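Local coordinates for protein putative dienelactone hydrolase (Klebsiella pneumoniae subsp. pneumoniae MGH 78578, PDB 3F67) that is probably a hydrolase of the dienelactone hydrolase family, with an alpha/beta-hydrolase fold and a possible catalytic triad, at residues P171-Y176 against L235-Q240; E203-P208 against W231-A236; N75-I80 against K85-K90; Y68-D73 against D93-A98. All coordinates share one frame; numbering follows the deposited sequence.

Contact 1 of 4, residues P171-Y176 against L235-Q240; sequences PVLGLY and LAWFAQ
Pro171 O takes a hydrogen bond from the indole NE1 of Trp237 at 3.1 Å. The bond is nearly straight at the hydrogen, 168°. Pro171 O lies close to the plane of the indole, so the N-H points squarely at it. On the acceptor side the fit is less regular. NE1 stands above the carbonyl plane and does not use a lone-pair direction. The bond holds the ring against the start of strand 172-177 and gives the indole N-H a backbone partner.

The rest of the indole packs over residues 171-173. Leu173 CB sits over one face of the ring, 3.5 Å from Trp237 CD2. This is a CH-pi contact: CB is 3.6 Å from the centroid of the five-membered ring. Leu173 CD2 adds a looser touch on Trp237 CB, at 4.0 Å. Near the bonded nitrogen, Pro171 CB packs on Trp237 CZ2 at 3.6 Å. The same CZ2 reaches the peptide carbon of Val172 at 3.4 Å. In Trp237, CG is anti to the backbone N (chi1 -168°), which carries the ring off the helix and onto the strand.

The strand-side partners belong to the sheet. Leu173 pairs by backbone bonds with Ala142 and Ala144, and Val172 with Thr201 and Glu203. Trp237 also touches Val143 and Glu203, so it spans three neighbouring strands. The contact packs the C-terminal helix 224-238 on a face of the central sheet, as in the alpha/beta-hydrolase fold.

Contact 2 of 4, residues E203-P208 against W231-A236; sequences EIVVYP and WQRMLA
The guanidinium of Arg233 has Val205 CG1 near the rim of one face, 4.1 Å from the plane. A water lies at its edge, in plane. The ring of Tyr207 is turned steeply against the guanidinium, with the two planes 73° apart. Contact between these side chains is made through the hydroxyl: Tyr207 OH is 3.3 Å from Arg233 CD, and the two side chains run past each other in opposite directions.

The Arg233 side chain is extended from CG to NE, and this carries the guanidinium out from the helix to Val205. Val205 meets it with both methyls. Its CG2 is 4.0 Å from Arg233 NH1, while CG1 is the one above the guanidinium.

No direct hydrogen bond joins the two segments. The water accepts from Arg233 NH1 at 2.9 Å. It can also donate to Glu203 OE1, but Glu203 has two conformers and this bridge holds for one of them, so it is less certain. In that conformer the two charged groups are too far apart for a direct salt bridge. The stronger polar partner of both Arg233 and Tyr207 lies outside the two segments. It is Asp229, one helical turn before Arg233. Asp229 OD2 forms a salt bridge with Arg233 NE and a hydrogen bond with Tyr207 OH, and so ties the two polar groups together.

Strand 202-207 is the outermost strand at this end of the sheet. Its backbone pairs with strand 172-177, and Ile204 and Val206 touch helix 185-197. Helix 224-238 supplies Arg233 here, and its Trp231 and Met234 pack on helix 46-57.

Contact 3 of 4, residues N75-I80 against K85-K90; sequences NEYHDI and KELVSK
Glu86 and Leu87 of helix 80-88 meet the ring of Tyr77, which comes from the loop just before that helix. Within 85-90, Glu86 is the first to touch it. Its CB lies 3.5 Å from Tyr77 OH and 3.8 Å from Tyr77 CE1. The two side chains cross at about a right angle. Glu86 then bends at chi2 (-61°), and its carboxylate leads away from the tyrosine. The touch is therefore made by the aliphatic base of the side chain.

Leu87 follows, on the same side of the ring plane. It meets CE2, where Glu86 met CE1 and OH. Its CB and CD2 each lie 4.0 Å from Tyr77 CE2. Leu87 also packs on Gln71 of the preceding loop, so it is buried between two parts of that loop. Val88 turns to Ile41 and Tyr68 instead. After it, Ser89 OG bonds back to Phe84 O, and Lys90 N bonds to Leu87 O at 2.9 Å, a turn at the end of the helix.

Tyr77 also touches Thr82 and Leu83, so its ring lies along the side of the helix. No hydrogen bond crosses between the segments; the contact is van der Waals packing, apolar at Leu87. At the other end of the helix, the side chain of Asp79 caps a backbone N just past Ile80, and its OD2 bonds Thr82 OG1. This is a loop folded back on the helix it precedes, with an N-cap at the start and a pi-type turn at the end.

Contact 4 of 4, residues Y68-D73 against D93-A98; sequences YFRQGD and DAQVLA
Gln71 and Gln95 form a reciprocal pair of side-chain amide hydrogen bonds between a loop and helix 93-108 of the alpha/beta-hydrolase fold. Gln95 NE2 donates to Gln71 OE1 at 3.0 Å, with an angle of 170° at the hydrogen. Gln71 NE2 donates to Gln95 OE1 at 3.0 Å and is more bent, 152°. This second donor lies in the carbonyl plane of Gln95, on a lone pair. The first is tilted from the carbonyl plane of Gln71. The amide planes are 31° apart, so the pair is twisted. Each amide both gives and accepts, and the pairing is consistent with the modelled orientations.

Gln95 reaches out because CG is anti to the backbone N and the side chain stays extended beyond it.

Arg70 runs past Gln95 in the opposite direction. Its charged end is satisfied outside this pair: NH2 forms a salt bridge with Asp99 OD1, and NE with Glu16 OE1. Phe69 CZ lies over one face of its guanidinium. In the loop, Tyr68 O accepts from both Gln71 N and Gly72 N. Against the Gln95 amide, Arg70 makes a packing contact and no hydrogen bond, with NH1 3.4 Å from Gln95 CD.

Contacts 1 and 2 form one patch, with centres 7 Å apart. Both use helix 224-238 against neighbouring strands 172-177 and 202-207. They meet directly: Gly174 N is 2.8 Å from Glu203 O, and Leu173 CD2 is 3.6 Å from Arg233 O. Contacts 3 and 4 form a second patch beyond the chain's centre, with centres 13 Å apart. There Leu87 CD1 packs 3.5 Å from Gln71 CB. The centres of contacts 1 and 3 are about 30 Å apart. A formic acid molecule, probably from crystallisation, lies about 4 Å from the side chain of Tyr207 in contact 2. The probable triad Cys123, His212 and Asp180 belongs to none of the segments.

Contact 1 of 4, residues P171-Y176 against L235-Q240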
# COMPACT_ATOMS: atom_id res chain seq x y z
N PRO A 171 1.23 12.14 7.04
CA PRO A 171 0.78 12.73 5.78
C PRO A 171 0.52 11.67 4.72
O PRO A 171 1.39 10.80 4.51
CB PRO A 171 1.98 13.62 5.33
CG PRO A 171 2.76 13.82 6.57
CD PRO A 171 2.58 12.61 7.42
N VAL A 172 -0.66 11.73 4.08
CA VAL A 172 -1.02 10.72 3.08
C VAL A 172 -1.24 11.41 1.77
O VAL A 172 -2.00 12.38 1.69
CB VAL A 172 -2.33 9.98 3.42
CG1 VAL A 172 -2.55 8.90 2.40
CG2 VAL A 172 -2.25 9.34 4.83
N LEU A 173 -0.57 10.91 0.73
CA LEU A 173 -0.80 11.39 -0.66
C LEU A 173 -1.63 10.31 -1.35
O LEU A 173 -1.25 9.12 -1.33
CB LEU A 173 0.55 11.45 -1.39
CG LEU A 173 0.49 11.60 -2.90
CD1 LEU A 173 -0.25 12.92 -3.36
CD2 LEU A 173 1.95 11.67 -3.43
N GLY A 174 -2.75 10.68 -1.97
CA GLY A 174 -3.51 9.69 -2.76
C GLY A 174 -3.30 9.95 -4.24
O GLY A 174 -3.27 11.10 -4.69
N LEU A 175 -3.14 8.89 -5.03
CA LEU A 175 -2.96 9.04 -6.49
C LEU A 175 -4.13 8.30 -7.14
O LEU A 175 -4.22 7.07 -7.06
CB LEU A 175 -1.60 8.40 -6.89
CG LEU A 175 -0.40 9.11 -6.22
CD1 LEU A 175 0.90 8.29 -6.45
CD2 LEU A 175 -0.22 10.59 -6.77
N TYR A 176 -5.05 9.05 -7.77
CA TYR A 176 -6.36 8.51 -8.18
C TYR A 176 -6.58 8.80 -9.67
O TYR A 176 -6.03 9.78 -10.21
CB TYR A 176 -7.47 9.12 -7.29
CG TYR A 176 -7.53 8.38 -5.96
CD1 TYR A 176 -6.46 8.47 -5.03
CD2 TYR A 176 -8.62 7.55 -5.65
CE1 TYR A 176 -6.47 7.76 -3.86
CE2 TYR A 176 -8.65 6.82 -4.44
CZ TYR A 176 -7.58 6.94 -3.55
OH TYR A 176 -7.55 6.20 -2.38
N LEU A 235 7.85 9.47 -4.67
CA LEU A 235 9.21 9.72 -4.21
C LEU A 235 9.37 11.13 -3.60
O LEU A 235 10.08 11.26 -2.59
CB LEU A 235 10.22 9.54 -5.35
CG LEU A 235 10.24 8.06 -5.85
CD1 LEU A 235 11.13 8.03 -7.10
CD2 LEU A 235 10.81 7.08 -4.79
N ALA A 236 8.72 12.14 -4.18
CA ALA A 236 8.81 13.50 -3.61
C ALA A 236 8.17 13.56 -2.21
O ALA A 236 8.66 14.25 -1.31
CB ALA A 236 8.08 14.52 -4.57
N TRP A 237 7.09 12.80 -2.02
CA TRP A 237 6.33 12.83 -0.77
C TRP A 237 7.19 12.22 0.32
O TRP A 237 7.17 12.67 1.47
CB TRP A 237 5.04 12.01 -0.96
CG TRP A 237 4.03 12.18 0.14
CD1 TRP A 237 3.77 11.29 1.16
CD2 TRP A 237 3.10 13.23 0.27
NE1 TRP A 237 2.73 11.77 1.94
CE2 TRP A 237 2.28 12.95 1.39
CE3 TRP A 237 2.85 14.41 -0.49
CZ2 TRP A 237 1.23 13.80 1.80
CZ3 TRP A 237 1.80 15.27 -0.10
CH2 TRP A 237 1.00 14.96 1.05
N PHE A 238 7.92 11.16 -0.03
CA PHE A 238 8.77 10.41 0.91
C PHE A 238 10.14 11.05 1.15
O PHE A 238 10.86 10.65 2.09
CB PHE A 238 9.07 8.99 0.38
CG PHE A 238 7.89 8.03 0.43
CD1 PHE A 238 7.87 6.88 -0.39
CD2 PHE A 238 6.78 8.27 1.27
CE1 PHE A 238 6.79 5.98 -0.35
CE2 PHE A 238 5.68 7.36 1.33
CZ PHE A 238 5.68 6.22 0.52
N ALA A 239 10.49 12.00 0.32
CA ALA A 239 11.92 12.41 0.21
C ALA A 239 12.60 12.84 1.52
O ALA A 239 13.80 12.57 1.72
CB ALA A 239 12.07 13.54 -0.83
N GLN A 240 11.88 13.55 2.39
CA GLN A 240 12.53 14.09 3.59
C GLN A 240 12.69 13.07 4.72
O GLN A 240 13.38 13.37 5.71
CB GLN A 240 11.73 15.28 4.16
CG GLN A 240 10.47 14.88 4.97
CD GLN A 240 9.63 16.07 5.32
OE1 GLN A 240 9.84 16.70 6.34
NE2 GLN A 240 8.71 16.43 4.46

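Contact 2 of 4, residues E203-P208 against W231-A236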
# COMPACT_ATOMS: atom_id res chain seq x y z
N GLU A 203 -3.44 15.00 0.58
CA GLU A 203 -4.01 15.53 -0.65
C GLU A 203 -4.21 14.34 -1.54
O GLU A 203 -3.53 13.32 -1.40
CB GLU A 203 -3.07 16.51 -1.33
CG GLU A 203 -1.80 15.82 -1.76
CD GLU A 203 -0.71 16.80 -2.06
OE1 GLU A 203 -0.10 16.69 -3.14
OE2 GLU A 203 -0.48 17.69 -1.20
N ILE A 204 -5.17 14.49 -2.43
CA ILE A 204 -5.51 13.49 -3.45
C ILE A 204 -5.29 14.14 -4.82
O ILE A 204 -5.89 15.19 -5.15
CB ILE A 204 -7.00 13.02 -3.31
CG1 ILE A 204 -7.16 12.29 -1.98
CG2 ILE A 204 -7.39 12.12 -4.46
CD1 ILE A 204 -8.64 11.97 -1.57
N VAL A 205 -4.42 13.54 -5.61
CA VAL A 205 -4.16 14.00 -6.97
C VAL A 205 -4.97 13.12 -7.89
O VAL A 205 -4.88 11.88 -7.80
CB VAL A 205 -2.66 13.89 -7.27
CG1 VAL A 205 -2.37 14.15 -8.81
CG2 VAL A 205 -1.86 14.85 -6.33
N VAL A 206 -5.79 13.74 -8.77
CA VAL A 206 -6.63 13.00 -9.69
C VAL A 206 -6.12 13.17 -11.13
O VAL A 206 -5.99 14.31 -11.61
CB VAL A 206 -8.08 13.48 -9.63
CG1 VAL A 206 -8.92 12.65 -10.59
CG2 VAL A 206 -8.61 13.33 -8.20
N TYR A 207 -5.78 12.06 -11.77
CA TYR A 207 -5.24 12.05 -13.13
C TYR A 207 -6.38 11.98 -14.15
O TYR A 207 -7.06 10.96 -14.23
CB TYR A 207 -4.28 10.87 -13.33
CG TYR A 207 -3.00 11.08 -12.55
CD1 TYR A 207 -1.93 11.79 -13.13
CD2 TYR A 207 -2.88 10.63 -11.23
CE1 TYR A 207 -0.75 12.06 -12.39
CE2 TYR A 207 -1.71 10.89 -10.50
CZ TYR A 207 -0.66 11.57 -11.09
OH TYR A 207 0.49 11.82 -10.40
N PRO A 208 -6.56 13.05 -14.95
CA PRO A 208 -7.71 13.10 -15.89
C PRO A 208 -7.80 11.91 -16.85
O PRO A 208 -8.90 11.52 -17.23
CB PRO A 208 -7.49 14.40 -16.69
CG PRO A 208 -6.55 15.22 -15.93
CD PRO A 208 -5.75 14.27 -14.97
N TRP A 231 4.64 8.10 -9.76
CA TRP A 231 5.85 7.53 -9.15
C TRP A 231 6.77 8.67 -8.65
O TRP A 231 7.30 8.60 -7.54
CB TRP A 231 6.60 6.67 -10.16
CG TRP A 231 7.64 5.76 -9.53
CD1 TRP A 231 9.00 5.91 -9.58
CD2 TRP A 231 7.39 4.53 -8.82
NE1 TRP A 231 9.61 4.86 -8.87
CE2 TRP A 231 8.64 4.01 -8.42
CE3 TRP A 231 6.21 3.85 -8.46
CZ2 TRP A 231 8.77 2.81 -7.69
CZ3 TRP A 231 6.32 2.66 -7.72
CH2 TRP A 231 7.61 2.15 -7.35
N GLN A 232 6.88 9.74 -9.44
CA GLN A 232 7.74 10.86 -9.01
C GLN A 232 7.10 11.59 -7.84
O GLN A 232 7.83 11.99 -6.91
CB GLN A 232 8.01 11.82 -10.18
CG GLN A 232 8.91 11.17 -11.30
CD GLN A 232 10.21 10.54 -10.72
OE1 GLN A 232 10.54 9.34 -10.96
NE2 GLN A 232 10.94 11.33 -9.90
N ARG A 233 5.77 11.70 -7.84
CA ARG A 233 5.07 12.37 -6.68
C ARG A 233 5.24 11.54 -5.42
O ARG A 233 5.40 12.08 -4.34
CB ARG A 233 3.57 12.59 -6.95
CG ARG A 233 3.29 13.74 -7.97
CD ARG A 233 1.79 13.93 -8.17
NE ARG A 233 1.61 15.02 -9.14
CZ ARG A 233 1.49 16.31 -8.84
NH1 ARG A 233 1.48 16.70 -7.57
NH2 ARG A 233 1.31 17.20 -9.83
N MSE A 234 5.21 10.21 -5.56
CA MSE A 234 5.43 9.34 -4.40
C MSE A 234 6.84 9.54 -3.81
O MSE A 234 7.02 9.73 -2.59
CB MSE A 234 5.25 7.87 -4.79
CG MSE A 234 5.52 6.88 -3.65
SE MSE A 234 5.68 5.07 -4.40
CE MSE A 234 7.31 5.36 -5.39
N LEU A 235 7.85 9.47 -4.67
CA LEU A 235 9.21 9.72 -4.21
C LEU A 235 9.37 11.13 -3.60
O LEU A 235 10.08 11.26 -2.59
CB LEU A 235 10.22 9.54 -5.35
CG LEU A 235 10.24 8.06 -5.85
CD1 LEU A 235 11.13 8.03 -7.10
CD2 LEU A 235 10.81 7.08 -4.79
N ALA A 236 8.72 12.14 -4.18
CA ALA A 236 8.81 13.50 -3.61
C ALA A 236 8.17 13.56 -2.21
O ALA A 236 8.66 14.25 -1.31
CB ALA A 236 8.08 14.52 -4.57
O HOH W 1 1.79 15.37 -5.01

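Contact 3 of 4, residues N75-I80 against K85-K90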
# COMPACT_ATOMS: atom_id res chain seq x y z
N ASN A 75 -3.54 -17.06 -6.48
CA ASN A 75 -3.29 -17.86 -7.68
C ASN A 75 -4.22 -19.04 -7.91
O ASN A 75 -4.29 -19.58 -9.03
CB ASN A 75 -1.83 -18.30 -7.73
CG ASN A 75 -0.89 -17.12 -7.85
OD1 ASN A 75 -1.15 -16.17 -8.61
ND2 ASN A 75 0.20 -17.15 -7.09
N GLU A 76 -4.98 -19.44 -6.88
CA GLU A 76 -6.01 -20.45 -7.04
C GLU A 76 -7.35 -19.95 -7.61
O GLU A 76 -8.28 -20.72 -7.75
CB GLU A 76 -6.25 -21.20 -5.72
CG GLU A 76 -5.01 -21.97 -5.33
CD GLU A 76 -5.26 -22.98 -4.24
OE1 GLU A 76 -6.23 -22.83 -3.46
OE2 GLU A 76 -4.48 -23.95 -4.20
N TYR A 77 -7.41 -18.67 -7.97
CA TYR A 77 -8.64 -18.12 -8.55
C TYR A 77 -8.36 -17.61 -9.94
O TYR A 77 -7.25 -17.11 -10.20
CB TYR A 77 -9.15 -16.97 -7.66
CG TYR A 77 -9.56 -17.52 -6.33
CD1 TYR A 77 -10.82 -18.13 -6.17
CD2 TYR A 77 -8.67 -17.54 -5.26
CE1 TYR A 77 -11.20 -18.69 -4.95
CE2 TYR A 77 -9.03 -18.12 -4.04
CZ TYR A 77 -10.28 -18.69 -3.90
OH TYR A 77 -10.64 -19.24 -2.69
N HIS A 78 -9.34 -17.72 -10.83
CA HIS A 78 -9.13 -17.26 -12.20
C HIS A 78 -10.20 -16.28 -12.67
O HIS A 78 -10.29 -15.97 -13.86
CB HIS A 78 -9.05 -18.45 -13.15
CG HIS A 78 -8.06 -19.48 -12.73
ND1 HIS A 78 -6.71 -19.25 -12.71
CD2 HIS A 78 -8.24 -20.77 -12.33
CE1 HIS A 78 -6.09 -20.36 -12.33
NE2 HIS A 78 -6.99 -21.28 -12.08
N ASP A 79 -11.01 -15.81 -11.73
CA ASP A 79 -11.91 -14.70 -12.03
C ASP A 79 -11.98 -13.80 -10.81
O ASP A 79 -11.96 -14.28 -9.65
CB ASP A 79 -13.29 -15.19 -12.48
CG ASP A 79 -14.06 -15.84 -11.36
OD1 ASP A 79 -13.84 -17.06 -11.12
OD2 ASP A 79 -14.89 -15.13 -10.74
N ILE A 80 -12.05 -12.51 -11.08
CA ILE A 80 -11.99 -11.51 -10.01
C ILE A 80 -13.16 -11.68 -9.01
O ILE A 80 -12.97 -11.62 -7.80
CB ILE A 80 -11.80 -10.09 -10.58
CG1 ILE A 80 -10.35 -9.93 -11.12
CG2 ILE A 80 -11.98 -9.03 -9.46
CD1 ILE A 80 -10.04 -8.68 -11.92
N LYS A 85 -14.95 -12.75 -3.48
CA LYS A 85 -15.92 -13.44 -2.60
C LYS A 85 -15.31 -14.50 -1.67
O LYS A 85 -15.63 -14.55 -0.47
CB LYS A 85 -17.04 -14.06 -3.44
CG LYS A 85 -18.15 -14.77 -2.65
CD LYS A 85 -19.25 -15.22 -3.63
CE LYS A 85 -20.27 -16.14 -2.98
NZ LYS A 85 -21.32 -16.59 -3.98
N GLU A 86 -14.46 -15.35 -2.22
CA GLU A 86 -13.97 -16.51 -1.49
C GLU A 86 -12.66 -16.27 -0.72
O GLU A 86 -12.33 -17.02 0.21
CB GLU A 86 -13.82 -17.72 -2.43
CG GLU A 86 -15.10 -18.09 -3.21
CD GLU A 86 -16.30 -18.48 -2.34
OE1 GLU A 86 -16.13 -18.83 -1.14
OE2 GLU A 86 -17.43 -18.47 -2.88
N LEU A 87 -11.94 -15.22 -1.09
CA LEU A 87 -10.67 -14.94 -0.41
C LEU A 87 -10.58 -13.52 0.14
O LEU A 87 -10.50 -13.33 1.35
CB LEU A 87 -9.48 -15.23 -1.35
CG LEU A 87 -8.08 -14.94 -0.78
CD1 LEU A 87 -7.89 -15.71 0.56
CD2 LEU A 87 -7.04 -15.40 -1.80
N VAL A 88 -10.61 -12.50 -0.72
CA VAL A 88 -10.36 -11.13 -0.25
C VAL A 88 -11.30 -10.73 0.90
O VAL A 88 -10.86 -10.14 1.90
CB VAL A 88 -10.47 -10.08 -1.39
CG1 VAL A 88 -10.19 -8.66 -0.84
CG2 VAL A 88 -9.45 -10.40 -2.54
N SER A 89 -12.56 -11.10 0.75
CA SER A 89 -13.63 -10.69 1.67
C SER A 89 -13.57 -11.49 2.98
O SER A 89 -14.39 -11.29 3.89
CB SER A 89 -14.98 -10.82 0.97
OG SER A 89 -15.09 -9.84 -0.06
N LYS A 90 -12.61 -12.40 3.06
CA LYS A 90 -12.40 -13.18 4.26
C LYS A 90 -11.15 -12.79 5.04
O LYS A 90 -10.85 -13.39 6.08
CB LYS A 90 -12.42 -14.70 3.91
CG LYS A 90 -13.74 -15.11 3.25
CD LYS A 90 -14.01 -16.59 3.36
CE LYS A 90 -15.28 -16.99 2.61
NZ LYS A 90 -16.51 -16.30 3.13

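Contact 4 of 4, residues Y68-D73 against D93-A98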
# COMPACT_ATOMS: atom_id res chain seq x y z
N TYR A 68 -2.42 -12.40 2.46
CA TYR A 68 -3.57 -13.33 2.44
C TYR A 68 -3.19 -14.74 2.91
O TYR A 68 -4.04 -15.62 2.89
CB TYR A 68 -4.17 -13.44 1.02
CG TYR A 68 -4.77 -12.15 0.44
CD1 TYR A 68 -4.95 -11.00 1.24
CD2 TYR A 68 -5.19 -12.11 -0.90
CE1 TYR A 68 -5.53 -9.81 0.69
CE2 TYR A 68 -5.76 -10.95 -1.47
CZ TYR A 68 -5.93 -9.82 -0.67
OH TYR A 68 -6.47 -8.69 -1.24
N PHE A 69 -1.93 -14.95 3.35
CA PHE A 69 -1.39 -16.34 3.47
C PHE A 69 -2.21 -17.32 4.33
O PHE A 69 -2.25 -18.52 4.05
CB PHE A 69 0.11 -16.35 3.88
CG PHE A 69 0.35 -16.08 5.35
CD1 PHE A 69 0.74 -17.12 6.21
CD2 PHE A 69 0.15 -14.81 5.90
CE1 PHE A 69 0.95 -16.87 7.60
CE2 PHE A 69 0.35 -14.55 7.25
CZ PHE A 69 0.75 -15.58 8.11
N ARG A 70 -2.89 -16.80 5.35
CA ARG A 70 -3.65 -17.67 6.26
C ARG A 70 -4.97 -18.09 5.64
O ARG A 70 -5.50 -19.15 5.99
CB ARG A 70 -4.01 -16.92 7.55
CG ARG A 70 -2.78 -16.50 8.38
CD ARG A 70 -3.26 -15.83 9.67
NE ARG A 70 -2.15 -15.19 10.40
CZ ARG A 70 -1.71 -13.96 10.09
NH1 ARG A 70 -2.25 -13.32 9.06
NH2 ARG A 70 -0.74 -13.38 10.77
N GLN A 71 -5.52 -17.24 4.78
CA GLN A 71 -6.85 -17.45 4.20
C GLN A 71 -6.78 -18.21 2.87
O GLN A 71 -7.65 -18.98 2.57
CB GLN A 71 -7.59 -16.10 4.00
CG GLN A 71 -8.21 -15.47 5.30
CD GLN A 71 -7.17 -14.85 6.25
OE1 GLN A 71 -6.20 -14.24 5.81
NE2 GLN A 71 -7.36 -15.05 7.57
N GLY A 72 -5.75 -17.97 2.07
CA GLY A 72 -5.65 -18.69 0.79
C GLY A 72 -4.68 -18.07 -0.18
O GLY A 72 -3.99 -17.11 0.14
N ASP A 73 -4.64 -18.64 -1.39
CA ASP A 73 -3.67 -18.25 -2.39
C ASP A 73 -4.41 -17.63 -3.58
O ASP A 73 -5.19 -18.33 -4.24
CB ASP A 73 -2.95 -19.52 -2.85
CG ASP A 73 -1.96 -19.27 -3.98
OD1 ASP A 73 -1.77 -18.10 -4.39
OD2 ASP A 73 -1.40 -20.29 -4.49
N ASP A 93 -9.60 -6.65 8.11
CA ASP A 93 -8.71 -5.48 8.16
C ASP A 93 -7.80 -5.50 9.41
O ASP A 93 -6.60 -5.15 9.34
CB ASP A 93 -9.53 -4.19 8.25
CG ASP A 93 -10.33 -3.88 6.97
OD1 ASP A 93 -10.05 -4.41 5.85
OD2 ASP A 93 -11.20 -3.01 7.12
N ALA A 94 -8.37 -5.88 10.57
CA ALA A 94 -7.61 -5.85 11.85
C ALA A 94 -6.37 -6.74 11.76
O ALA A 94 -5.29 -6.37 12.25
CB ALA A 94 -8.47 -6.29 13.00
N GLN A 95 -6.53 -7.90 11.14
CA GLN A 95 -5.44 -8.83 10.89
C GLN A 95 -4.37 -8.20 10.02
O GLN A 95 -3.16 -8.35 10.30
CB GLN A 95 -5.99 -10.12 10.22
CG GLN A 95 -4.92 -11.14 9.92
CD GLN A 95 -5.45 -12.23 9.00
OE1 GLN A 95 -5.98 -13.22 9.47
NE2 GLN A 95 -5.36 -12.02 7.69
N VAL A 96 -4.80 -7.52 8.95
CA VAL A 96 -3.89 -6.91 7.98
C VAL A 96 -3.05 -5.85 8.70
O VAL A 96 -1.82 -5.82 8.58
CB VAL A 96 -4.64 -6.27 6.79
CG1 VAL A 96 -3.63 -5.48 5.89
CG2 VAL A 96 -5.35 -7.33 5.91
N LEU A 97 -3.70 -5.00 9.48
CA LEU A 97 -2.96 -3.89 10.11
C LEU A 97 -1.94 -4.46 11.13
O LEU A 97 -0.81 -3.96 11.23
CB LEU A 97 -3.92 -2.90 10.78
CG LEU A 97 -4.95 -2.30 9.77
CD1 LEU A 97 -5.83 -1.33 10.54
CD2 LEU A 97 -4.29 -1.57 8.60
N ALA A 98 -2.33 -5.51 11.85
CA ALA A 98 -1.41 -6.13 12.80
C ALA A 98 -0.24 -6.80 12.06
O ALA A 98 0.92 -6.75 12.52
CB ALA A 98 -2.17 -7.18 13.68